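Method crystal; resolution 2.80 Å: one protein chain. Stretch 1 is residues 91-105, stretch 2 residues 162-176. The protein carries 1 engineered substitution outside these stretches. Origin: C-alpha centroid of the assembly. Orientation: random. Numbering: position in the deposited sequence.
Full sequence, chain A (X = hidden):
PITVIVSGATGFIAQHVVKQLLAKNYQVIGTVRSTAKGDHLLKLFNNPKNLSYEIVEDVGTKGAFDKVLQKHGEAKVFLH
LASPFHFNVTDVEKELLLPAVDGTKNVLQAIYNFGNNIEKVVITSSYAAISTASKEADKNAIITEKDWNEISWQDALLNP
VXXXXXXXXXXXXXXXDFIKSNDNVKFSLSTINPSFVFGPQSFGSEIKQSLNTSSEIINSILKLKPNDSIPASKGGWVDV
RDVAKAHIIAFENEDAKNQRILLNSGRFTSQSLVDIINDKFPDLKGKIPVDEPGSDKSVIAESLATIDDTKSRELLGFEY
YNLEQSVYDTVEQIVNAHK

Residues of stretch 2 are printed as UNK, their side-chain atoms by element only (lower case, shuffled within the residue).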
# COMPACT_ATOMS: atom_id res chain seq x y z
N ASP A 91 17.11 -3.77 -16.50
CA ASP A 91 17.77 -4.59 -15.49
C ASP A 91 16.98 -4.50 -14.20
O ASP A 91 16.93 -3.44 -13.57
CB ASP A 91 19.22 -4.17 -15.23
CG ASP A 91 19.94 -5.15 -14.26
OD1 ASP A 91 21.18 -5.05 -14.14
OD2 ASP A 91 19.29 -6.04 -13.64
N VAL A 92 16.40 -5.62 -13.80
CA VAL A 92 15.70 -5.68 -12.52
C VAL A 92 16.64 -5.44 -11.35
O VAL A 92 16.23 -4.91 -10.32
CB VAL A 92 14.99 -7.04 -12.42
CG1 VAL A 92 14.24 -7.15 -11.13
CG2 VAL A 92 14.05 -7.22 -13.61
N GLU A 93 17.92 -5.81 -11.48
CA GLU A 93 18.82 -5.69 -10.33
C GLU A 93 19.10 -4.24 -9.99
O GLU A 93 18.99 -3.83 -8.82
CB GLU A 93 20.13 -6.45 -10.57
CG GLU A 93 20.98 -6.55 -9.29
CD GLU A 93 22.09 -7.60 -9.37
OE1 GLU A 93 22.46 -8.04 -10.49
OE2 GLU A 93 22.60 -7.99 -8.28
N LYS A 94 19.49 -3.43 -10.98
CA LYS A 94 19.84 -2.04 -10.69
C LYS A 94 18.61 -1.15 -10.58
O LYS A 94 18.64 -0.14 -9.87
CB LYS A 94 20.80 -1.48 -11.76
CG LYS A 94 22.13 -2.24 -11.91
CD LYS A 94 22.80 -2.54 -10.54
CE LYS A 94 24.34 -2.31 -10.54
NZ LYS A 94 25.15 -3.43 -9.93
N GLU A 95 17.53 -1.48 -11.27
CA GLU A 95 16.39 -0.57 -11.29
C GLU A 95 15.36 -0.87 -10.20
O GLU A 95 14.57 0.03 -9.86
CB GLU A 95 15.71 -0.59 -12.67
CG GLU A 95 16.50 0.18 -13.75
CD GLU A 95 15.89 0.06 -15.15
OE1 GLU A 95 15.96 -1.04 -15.75
OE2 GLU A 95 15.35 1.07 -15.67
N LEU A 96 15.35 -2.07 -9.63
CA LEU A 96 14.34 -2.43 -8.64
C LEU A 96 14.92 -2.90 -7.32
O LEU A 96 14.53 -2.39 -6.26
CB LEU A 96 13.40 -3.50 -9.21
CG LEU A 96 12.26 -2.99 -10.07
CD1 LEU A 96 11.49 -4.16 -10.70
CD2 LEU A 96 11.34 -2.11 -9.24
N LEU A 97 15.83 -3.88 -7.33
CA LEU A 97 16.20 -4.56 -6.09
C LEU A 97 17.15 -3.72 -5.24
O LEU A 97 16.89 -3.50 -4.05
CB LEU A 97 16.82 -5.92 -6.39
CG LEU A 97 15.77 -6.94 -6.81
CD1 LEU A 97 16.43 -8.17 -7.40
CD2 LEU A 97 14.92 -7.31 -5.60
N LEU A 98 18.24 -3.25 -5.83
CA LEU A 98 19.14 -2.38 -5.07
C LEU A 98 18.46 -1.11 -4.59
O LEU A 98 18.54 -0.81 -3.39
CB LEU A 98 20.40 -2.09 -5.90
CG LEU A 98 21.20 -3.36 -6.15
CD1 LEU A 98 22.29 -3.10 -7.15
CD2 LEU A 98 21.77 -3.92 -4.85
N PRO A 99 17.75 -0.34 -5.44
CA PRO A 99 17.04 0.85 -4.91
C PRO A 99 16.09 0.56 -3.76
O PRO A 99 16.00 1.37 -2.83
CB PRO A 99 16.28 1.38 -6.13
CG PRO A 99 17.02 0.85 -7.30
CD PRO A 99 17.56 -0.48 -6.89
N ALA A 100 15.38 -0.56 -3.79
CA ALA A 100 14.53 -0.91 -2.66
C ALA A 100 15.36 -1.20 -1.42
O ALA A 100 15.05 -0.71 -0.33
CB ALA A 100 13.62 -2.10 -3.00
N VAL A 101 16.43 -2.00 -1.56
CA VAL A 101 17.24 -2.34 -0.39
C VAL A 101 18.02 -1.12 0.10
O VAL A 101 18.00 -0.79 1.29
CB VAL A 101 18.17 -3.53 -0.68
CG1 VAL A 101 19.07 -3.78 0.52
CG2 VAL A 101 17.37 -4.76 -1.01
N ASP A 102 18.70 -0.43 -0.82
CA ASP A 102 19.49 0.72 -0.41
C ASP A 102 18.60 1.86 0.07
O ASP A 102 18.89 2.49 1.10
CB ASP A 102 20.39 1.18 -1.56
CG ASP A 102 21.45 0.14 -1.91
OD1 ASP A 102 21.92 -0.57 -0.99
OD2 ASP A 102 21.81 0.03 -3.11
N GLY A 103 17.50 2.13 -0.65
CA GLY A 103 16.56 3.15 -0.19
C GLY A 103 16.10 2.92 1.24
O GLY A 103 16.06 3.85 2.05
N THR A 104 15.79 1.66 1.58
CA THR A 104 15.28 1.38 2.92
C THR A 104 16.35 1.59 3.98
O THR A 104 16.07 2.12 5.07
CB THR A 104 14.72 -0.03 2.97
OG1 THR A 104 13.85 -0.23 1.85
CG2 THR A 104 13.91 -0.25 4.25
N LYS A 105 17.59 1.19 3.69
CA LYS A 105 18.67 1.41 4.65
C LYS A 105 18.95 2.90 4.84
O LYS A 105 19.11 3.37 5.98
CB LYS A 105 19.93 0.67 4.18
CG LYS A 105 19.98 -0.81 4.58
CD LYS A 105 20.65 -1.64 3.48
CE LYS A 105 21.17 -2.98 3.98
NZ LYS A 105 22.61 -3.12 3.63
N UNK A 162 8.48 -11.26 -10.75
CA UNK A 162 9.39 -11.70 -9.69
C UNK A 162 10.22 -10.53 -9.16
O UNK A 162 10.50 -10.46 -7.96
n UNK A 162 10.39 -15.13 -10.82
c UNK A 162 9.64 -14.16 -10.30
o UNK A 162 8.48 -14.35 -9.89
c UNK A 162 10.32 -12.80 -10.20
N UNK A 163 10.63 -9.62 -10.05
CA UNK A 163 11.33 -8.43 -9.59
C UNK A 163 10.52 -7.59 -8.63
O UNK A 163 11.01 -7.15 -7.59
N UNK A 164 9.24 -7.37 -8.95
CA UNK A 164 8.41 -6.55 -8.09
C UNK A 164 8.24 -7.21 -6.73
O UNK A 164 8.52 -6.60 -5.69
c UNK A 164 5.13 -6.43 -7.10
c UNK A 164 6.05 -5.65 -7.79
c UNK A 164 4.25 -4.51 -5.99
c UNK A 164 7.05 -6.29 -8.75
c UNK A 164 6.04 -4.27 -7.57
c UNK A 164 5.15 -3.70 -6.67
o UNK A 164 3.34 -4.00 -5.08
c UNK A 164 4.25 -5.87 -6.20
N UNK A 165 7.79 -8.47 -6.70
CA UNK A 165 7.56 -9.10 -5.41
C UNK A 165 8.88 -9.30 -4.66
O UNK A 165 8.95 -9.06 -3.45
n UNK A 165 4.84 -13.73 -4.51
c UNK A 165 4.00 -12.70 -4.46
n UNK A 165 3.17 -12.63 -3.44
c UNK A 165 5.75 -10.45 -6.68
n UNK A 165 3.98 -11.74 -5.40
c UNK A 165 4.85 -11.70 -6.60
c UNK A 165 6.81 -10.42 -5.57
N UNK A 166 9.94 -9.70 -5.36
CA UNK A 166 11.24 -9.79 -4.72
C UNK A 166 11.65 -8.49 -4.05
O UNK A 166 12.07 -8.48 -2.90
N UNK A 167 11.52 -7.37 -4.77
CA UNK A 167 11.95 -6.10 -4.20
C UNK A 167 11.17 -5.76 -2.95
O UNK A 167 11.71 -5.16 -2.01
c UNK A 167 11.79 -4.99 -5.22
o UNK A 167 10.42 -4.86 -5.53
N UNK A 168 9.89 -6.13 -2.91
CA UNK A 168 9.13 -5.88 -1.69
C UNK A 168 9.70 -6.70 -0.54
O UNK A 168 9.92 -6.17 0.56
c UNK A 168 6.96 -3.77 -2.22
c UNK A 168 7.65 -6.17 -1.93
c UNK A 168 6.35 -2.71 -3.13
c UNK A 168 6.99 -5.14 -2.87
n UNK A 168 6.00 -1.48 -2.33
N UNK A 169 10.01 -7.98 -0.79
CA UNK A 169 10.57 -8.84 0.25
C UNK A 169 11.96 -8.37 0.68
O UNK A 169 12.26 -8.33 1.88
n UNK A 169 13.22 -13.87 0.37
c UNK A 169 12.78 -11.44 0.33
c UNK A 169 13.45 -12.58 1.07
c UNK A 169 10.60 -10.29 -0.25
c UNK A 169 11.29 -11.31 0.67
N UNK A 170 12.84 -8.02 -0.26
CA UNK A 170 14.17 -7.64 0.18
C UNK A 170 14.18 -6.27 0.85
O UNK A 170 14.91 -6.07 1.82
c UNK A 170 16.40 -11.32 -0.84
c UNK A 170 15.46 -9.14 -1.38
c UNK A 170 15.20 -10.99 -2.92
c UNK A 170 16.15 -9.99 -0.51
c UNK A 170 14.97 -9.65 -2.58
c UNK A 170 15.92 -11.83 -2.04
c UNK A 170 15.17 -7.72 -0.98
N UNK A 171 13.32 -5.35 0.39
CA UNK A 171 13.16 -4.06 1.07
C UNK A 171 12.75 -4.25 2.53
O UNK A 171 13.29 -3.60 3.42
c UNK A 171 12.14 -3.18 0.35
N UNK A 172 11.78 -5.15 2.78
CA UNK A 172 11.35 -5.36 4.16
C UNK A 172 12.39 -6.15 4.95
O UNK A 172 12.60 -5.88 6.14
c UNK A 172 10.00 -6.08 4.21
o UNK A 172 7.43 -7.27 4.95
o UNK A 172 8.01 -7.07 7.06
c UNK A 172 8.14 -6.76 5.85
c UNK A 172 9.20 -5.73 5.48
N UNK A 173 13.03 -7.14 4.31
CA UNK A 173 14.11 -7.86 4.96
C UNK A 173 15.17 -6.89 5.44
O UNK A 173 15.71 -7.02 6.54
n UNK A 173 17.07 -12.13 3.99
c UNK A 173 16.89 -9.90 4.61
c UNK A 173 14.69 -8.90 4.00
c UNK A 173 17.59 -11.12 4.81
c UNK A 173 15.40 -10.06 4.64
N UNK A 174 15.41 -5.84 4.65
CA UNK A 174 16.44 -4.87 4.99
C UNK A 174 16.06 -4.04 6.21
O UNK A 174 16.92 -3.71 7.04
c UNK A 174 16.72 -3.99 3.78
N UNK A 175 14.78 -3.67 6.33
CA UNK A 175 14.34 -2.89 7.48
C UNK A 175 14.51 -3.66 8.78
O UNK A 175 15.00 -3.11 9.77
c UNK A 175 12.88 -2.47 7.31
N UNK A 176 14.08 -4.93 8.82
CA UNK A 176 14.23 -5.70 10.05
C UNK A 176 15.70 -5.97 10.34
O UNK A 176 16.11 -5.94 11.51
c UNK A 176 10.32 -5.36 13.01
c UNK A 176 11.16 -7.12 8.89
c UNK A 176 11.98 -6.83 9.93
c UNK A 176 9.01 -5.38 12.50
c UNK A 176 8.75 -5.84 11.24
c UNK A 176 9.83 -6.30 10.48
c UNK A 176 11.15 -6.29 10.96
c UNK A 176 11.39 -5.81 12.25
c UNK A 176 13.46 -7.02 9.97
n UNK A 176 9.87 -6.82 9.21

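Position 162 carries two carbons, the second bearing one oxygen and one nitrogen; the end of this short amide leads away from stretch 1, and the residue is N162. Position 163 has no side-chain atoms, so it is G163. Its CA lies 3.5 Å from V92 CG1, and a CB built here would fall 2.6 Å from that same methyl, a clash.

At 164 one carbon leads to a six-carbon ring bearing an oxygen, and its CA-to-CB bond points away: Y164. Position 165 shows three carbons, a nitrogen and a carbon carrying two more nitrogens, out of reach of stretch 1; this guanidinium marks R165. Position 166 is again bare, G166, and its C lies 3.8 Å from L97 CD2.

One carbon and one oxygen at 167 could be nothing but S167. Its CB points toward stretch 1, 3.9 Å from L96 O, while OG turns back to donate to Y164 O (2.6 Å), satisfying the hydroxyl within its own helix. Positions 168 and 169 each hold four carbons in a row ending in nitrogen, with CA-to-CB bonds pointing away: K168 and K169.

At 170 one carbon precedes a six-carbon ring without a heteroatom, hence F170. Its CB meets V101 CG2 at 3.7 Å, and L97 CD2 approaches the ring obliquely, 3.8 Å from F170 CD2. The single carbon at 171 identifies A171, whose CB packs 3.8 Å from A100 CB.

Position 172 has three carbons, the third carrying two oxygens, and points away: E172. Position 173, four carbons ending in nitrogen, is K173; its end leads away and it touches a crystal neighbour. Single carbons define both 174 and 175. A174 CB lies 4.0 Å from V101 CG1, and A175 CB lies 3.9 Å from T104 CG2. At 176 fused five- and six-membered rings hold eight carbons and one nitrogen: W176, whose NE1 donates to E172 OE1 at 2.9 Å.

The two helices run nearly parallel, crossing at -22° with axes only 8.0 Å apart, and bury 550 Å². They come close where V101 and A171 meet, their CA atoms 4.7 Å apart, and at G163, where a CB would clash with V92 CG1. L97 is the knob, seated among G163, G166, S167 and F170. No hydrogen bond crosses the interface. T104 OG1 donates to A100 O within its own helix (2.5 Å) and also lies 3.7 Å from A171 CB, while T104 CG2 is 3.5 Å from A171 O. The contact therefore rests on close apolar packing.

Stretch 2 162-176: NGYRGSKKFAEKAAW
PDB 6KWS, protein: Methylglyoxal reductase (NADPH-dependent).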